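PDB 5F47: aminoglycoside acetyltransferase meta-AAC0020, which probably transfers an acetyl group from acetyl-coenzyme A to an amino group of aminoglycoside antibiotics, as GNAT-fold resistance enzymes do. Local coordinates for residues B[29-32]-B[33-37]; B[129-132]-B[133-136]. All blocks are in the same frame, centred on the assembly; numbering follows the deposited sequence.

Contact 1: residues B[29-32]-B[33-37]; sequences RLFE and AVFEM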
loop_
_atom_site.group_PDB
_atom_site.type_symbol
_atom_site.label_atom_id
_atom_site.label_comp_id
_atom_site.label_asym_id
_atom_site.label_seq_id
_atom_site.Cartn_x
_atom_site.Cartn_y
_atom_site.Cartn_z
ATOM N N ARG B 29 5.388 -11.508 16.381
ATOM C CA ARG B 29 5.325 -12.938 16.691
ATOM C C ARG B 29 3.911 -13.490 16.571
ATOM O O ARG B 29 3.724 -14.638 16.191
ATOM C CB ARG B 29 5.861 -13.225 18.096
ATOM C CG ARG B 29 7.358 -12.964 18.248
ATOM C CD ARG B 29 8.180 -13.742 17.225
ATOM N NE ARG B 29 9.612 -13.645 17.498
ATOM C CZ ARG B 29 10.554 -14.172 16.722
ATOM N NH1 ARG B 29 10.223 -14.840 15.618
ATOM N NH2 ARG B 29 11.831 -14.027 17.050
ATOM N N LEU B 30 2.909 -12.680 16.914
ATOM C CA LEU B 30 1.529 -13.114 16.748
ATOM C C LEU B 30 1.223 -13.325 15.265
ATOM O O LEU B 30 0.586 -14.315 14.891
ATOM C CB LEU B 30 0.572 -12.100 17.372
ATOM C CG LEU B 30 -0.893 -12.512 17.526
ATOM C CD1 LEU B 30 -1.510 -11.817 18.732
ATOM C CD2 LEU B 30 -1.648 -12.139 16.264
ATOM N N PHE B 31 1.682 -12.399 14.423
ATOM C CA PHE B 31 1.523 -12.530 12.974
ATOM C C PHE B 31 2.180 -13.827 12.483
ATOM O O PHE B 31 1.605 -14.567 11.680
ATOM C CB PHE B 31 2.150 -11.345 12.231
ATOM C CG PHE B 31 1.401 -10.037 12.357
ATOM C CD1 PHE B 31 0.058 -9.996 12.696
ATOM C CD2 PHE B 31 2.057 -8.852 12.084
ATOM C CE1 PHE B 31 -0.628 -8.748 12.789
ATOM C CE2 PHE B 31 1.403 -7.635 12.170
ATOM C CZ PHE B 31 0.059 -7.579 12.512
ATOM N N GLU B 32 3.397 -14.079 12.942
ATOM C CA GLU B 32 4.121 -15.281 12.531
ATOM C C GLU B 32 3.330 -16.547 12.864
ATOM O O GLU B 32 3.283 -17.494 12.068
ATOM C CB GLU B 32 5.492 -15.336 13.205
ATOM C CG GLU B 32 6.273 -16.617 12.878
ATOM C CD GLU B 32 7.546 -16.784 13.702
ATOM O OE1 GLU B 32 7.695 -16.148 14.770
ATOM O OE2 GLU B 32 8.407 -17.573 13.280
ATOM N N ALA B 33 2.691 -16.551 14.030
ATOM C CA ALA B 33 1.911 -17.697 14.484
ATOM C C ALA B 33 0.595 -17.814 13.714
ATOM O O ALA B 33 0.298 -18.865 13.144
ATOM C CB ALA B 33 1.656 -17.595 15.974
ATOM N N VAL B 34 -0.185 -16.735 13.677
ATOM C CA VAL B 34 -1.523 -16.808 13.087
ATOM C C VAL B 34 -1.474 -17.014 11.575
ATOM O O VAL B 34 -2.290 -17.775 11.036
ATOM C CB VAL B 34 -2.346 -15.537 13.412
ATOM C CG1 VAL B 34 -3.708 -15.558 12.698
ATOM C CG2 VAL B 34 -2.548 -15.431 14.897
ATOM N N PHE B 35 -0.512 -16.370 10.908
ATOM C CA PHE B 35 -0.361 -16.495 9.458
ATOM C C PHE B 35 0.484 -17.726 9.108
ATOM O O PHE B 35 0.723 -18.016 7.929
ATOM C CB PHE B 35 0.280 -15.245 8.858
ATOM C CG PHE B 35 -0.481 -13.968 9.122
ATOM C CD1 PHE B 35 -1.863 -13.960 9.244
ATOM C CD2 PHE B 35 0.199 -12.767 9.230
ATOM C CE1 PHE B 35 -2.554 -12.768 9.481
ATOM C CE2 PHE B 35 -0.482 -11.573 9.476
ATOM C CZ PHE B 35 -1.856 -11.572 9.589
ATOM N N GLU B 36 0.940 -18.429 10.141
ATOM C CA GLU B 36 1.728 -19.658 9.984
ATOM C C GLU B 36 2.909 -19.485 9.017
ATOM O O GLU B 36 3.090 -20.273 8.076
ATOM C CB GLU B 36 0.828 -20.805 9.527
ATOM C CG GLU B 36 -0.242 -21.184 10.557
ATOM C CD GLU B 36 -1.056 -22.396 10.146
ATOM O OE1 GLU B 36 -1.746 -22.337 9.105
ATOM O OE2 GLU B 36 -0.989 -23.414 10.866
ATOM N N MET B 37 3.701 -18.446 9.267
ATOM C CA MET B 37 4.804 -18.066 8.390
ATOM C C MET B 37 5.970 -19.040 8.496
ATOM O O MET B 37 6.415 -19.355 9.588
ATOM C CB MET B 37 5.267 -16.652 8.728
ATOM C CG MET B 37 4.173 -15.611 8.523
ATOM S SD MET B 37 4.675 -13.932 8.961
ATOM C CE MET B 37 6.006 -13.668 7.796
HETATM O O HOH W 1 8.682 -19.131 10.887
HETATM O O HOH W 2 4.959 -20.386 12.178
#
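V34 N reaches back to L30 O, and F35 N to F31 O, in the last i to i+4 bonds of helix 21-34; E36 then takes a positive phi, and M37 N returns to E32 O at 3.0 Å, lying in that carbonyl's plane. With E36 N bonded to A33 O, this is a Schellman motif closing the helix. On the face turned to strand 86-94, the F31 and F35 rings run side by side, their planes 16° apart but slid so far that they barely overlap; the closest touch is F31 CD1 to F35 CE2 at 3.6 Å. Both rings leave the backbone the same way, CG opposite the carbonyl carbon, which lays the start of the F35 ring on F31 O, with F35 CD2 3.3 Å from it. F31 and F35 both touch D91, and Y81 of the second subunit packs on F31, F35 and M37. On another side, beside F40 of a following loop, E32 stretches out fully, CG anti to N (chi1 177°), and its OE1 takes R29 NH1 at 3.0 Å from the syn side but tilted out of the carboxylate plane, in a salt bridge. A water donates to E32 OE2 and, at 2.6 Å, to M37 O, so the carboxylate is linked to the chain just past the helix. The chemistry is thus divided: aromatic groups face the sheet and the partner subunit, while the carboxylate, its charge probably moderated by R29, is tied through water to the backbone beyond the turn.

Contact 2: residues B[129-132]-B[133-136]; sequences KVDD and YALD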
loop_
_atom_site.group_PDB
_atom_site.type_symbol
_atom_site.label_atom_id
_atom_site.label_comp_id
_atom_site.label_asym_id
_atom_site.label_seq_id
_atom_site.Cartn_x
_atom_site.Cartn_y
_atom_site.Cartn_z
ATOM N N LYS B 129 -8.732 -13.795 -1.574
ATOM C CA LYS B 129 -10.050 -14.334 -1.864
ATOM C C LYS B 129 -10.236 -15.737 -1.269
ATOM O O LYS B 129 -11.357 -16.143 -0.952
ATOM C CB LYS B 129 -10.294 -14.354 -3.373
ATOM C CG LYS B 129 -11.716 -14.716 -3.768
ATOM C CD LYS B 129 -11.883 -14.760 -5.268
ATOM C CE LYS B 129 -13.344 -14.980 -5.636
ATOM N NZ LYS B 129 -13.546 -14.956 -7.109
ATOM N N VAL B 130 -9.138 -16.463 -1.093
ATOM C CA VAL B 130 -9.226 -17.814 -0.563
ATOM C C VAL B 130 -9.308 -17.808 0.957
ATOM O O VAL B 130 -9.513 -18.848 1.568
ATOM C CB VAL B 130 -8.022 -18.683 -0.995
ATOM C CG1 VAL B 130 -7.982 -18.808 -2.510
ATOM C CG2 VAL B 130 -6.714 -18.112 -0.450
ATOM N N ASP B 131 -9.158 -16.633 1.561
ATOM C CA ASP B 131 -9.174 -16.515 3.015
ATOM C C ASP B 131 -10.586 -16.244 3.512
ATOM O O ASP B 131 -10.949 -15.096 3.812
ATOM C CB ASP B 131 -8.233 -15.403 3.461
ATOM C CG ASP B 131 -7.962 -15.417 4.946
ATOM O OD1 ASP B 131 -8.754 -16.009 5.721
ATOM O OD2 ASP B 131 -6.955 -14.797 5.348
ATOM N N ASP B 132 -11.374 -17.303 3.608
ATOM C CA ASP B 132 -12.784 -17.189 3.944
ATOM C C ASP B 132 -12.994 -16.523 5.294
ATOM O O ASP B 132 -13.898 -15.700 5.452
ATOM C CB ASP B 132 -13.433 -18.572 3.922
ATOM C CG ASP B 132 -13.301 -19.250 2.574
ATOM O OD1 ASP B 132 -13.565 -18.585 1.549
ATOM O OD2 ASP B 132 -12.910 -20.437 2.534
ATOM N N TYR B 133 -12.155 -16.864 6.268
ATOM C CA TYR B 133 -12.291 -16.285 7.601
ATOM C C TYR B 133 -12.131 -14.768 7.552
ATOM O O TYR B 133 -12.920 -14.035 8.149
ATOM C CB TYR B 133 -11.274 -16.887 8.581
ATOM C CG TYR B 133 -11.250 -16.169 9.921
ATOM C CD1 TYR B 133 -12.124 -16.525 10.946
ATOM C CD2 TYR B 133 -10.364 -15.118 10.156
ATOM C CE1 TYR B 133 -12.109 -15.862 12.163
ATOM C CE2 TYR B 133 -10.346 -14.451 11.366
ATOM C CZ TYR B 133 -11.216 -14.826 12.366
ATOM O OH TYR B 133 -11.184 -14.156 13.567
ATOM N N ALA B 134 -11.106 -14.301 6.853
ATOM C CA ALA B 134 -10.827 -12.874 6.809
ATOM C C ALA B 134 -11.916 -12.127 6.057
ATOM O O ALA B 134 -12.305 -11.014 6.445
ATOM C CB ALA B 134 -9.476 -12.620 6.174
ATOM N N LEU B 135 -12.424 -12.737 4.990
ATOM C CA LEU B 135 -13.467 -12.092 4.200
ATOM C C LEU B 135 -14.737 -11.912 5.024
ATOM O O LEU B 135 -15.353 -10.840 5.001
ATOM C CB LEU B 135 -13.777 -12.906 2.945
ATOM C CG LEU B 135 -12.645 -12.984 1.919
ATOM C CD1 LEU B 135 -13.023 -13.920 0.785
ATOM C CD2 LEU B 135 -12.342 -11.604 1.375
ATOM N N ASP B 136 -15.132 -12.943 5.761
ATOM C CA ASP B 136 -16.333 -12.808 6.562
ATOM C C ASP B 136 -16.104 -11.750 7.629
ATOM O O ASP B 136 -17.016 -10.996 7.952
ATOM C CB ASP B 136 -16.741 -14.142 7.185
ATOM C CG ASP B 136 -18.249 -14.264 7.343
ATOM O OD1 ASP B 136 -18.979 -14.018 6.351
ATOM O OD2 ASP B 136 -18.706 -14.592 8.457
HETATM O O HOH W 3 -9.937 -19.044 6.385
#
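D131 OD1 accepts A134 N at 3.1 Å, the bond that caps the first turn of helix 132-138. The N-H comes from above the carboxylate, 64° out of its plane, because the group lies over A134 rather than edge-on to it: A134 CB sits 3.4 Å from both D131 CG and D131 OD2. What carries the carboxylate there is a chi1 of -167°, which turns CG away from the D131 nitrogen and forward beside its carbonyl carbon. The same oxygen receives a weak bond from a water that also accepts Y133 N at 3.1 Å, so a second N-H of the opening turn is met through solvent. Behind the cap the main chain takes over, with L135 N bonded to D131 O at 3.0 Å and D136 N to D132 O. L135 leans back under the loop, its CD1 lying 3.3 Å from K129 O. Further out, A134 and L135 pack on A127 of strand 122-128, L135 also packs on V150 of the second subunit, and K129 makes backbone hydrogen bonds to that subunit. D131 is itself the centre of an inverse gamma turn, closed by a weak bond from D132 N to V130 O, which swings the chain from the strand into the helix. Aspartate at the N-cap, its carboxylate on the N-H of the third residue after it (N3), is the classic helix start, used here where a GNAT-fold strand passes into the helix after it.

How the contacts relate
Following the chain from the N terminus, contact 1 comes first, at the C-terminal end of helix 21-34, and is complete long before contact 2 begins at the start of helix 132-138. The two lie in series and neither nest nor cross; each closes only a local turn, one ending a helix and the other starting one. Between them run helix 45-53, the strands from 57-64 to 122-128 and helix 103-117. The centres of contact 1 and contact 2 are about 17 Å apart, and the two do not touch. Contact 1 packs on strand 86-94 and contact 2 on its parallel neighbour 122-128, and both meet the second subunit.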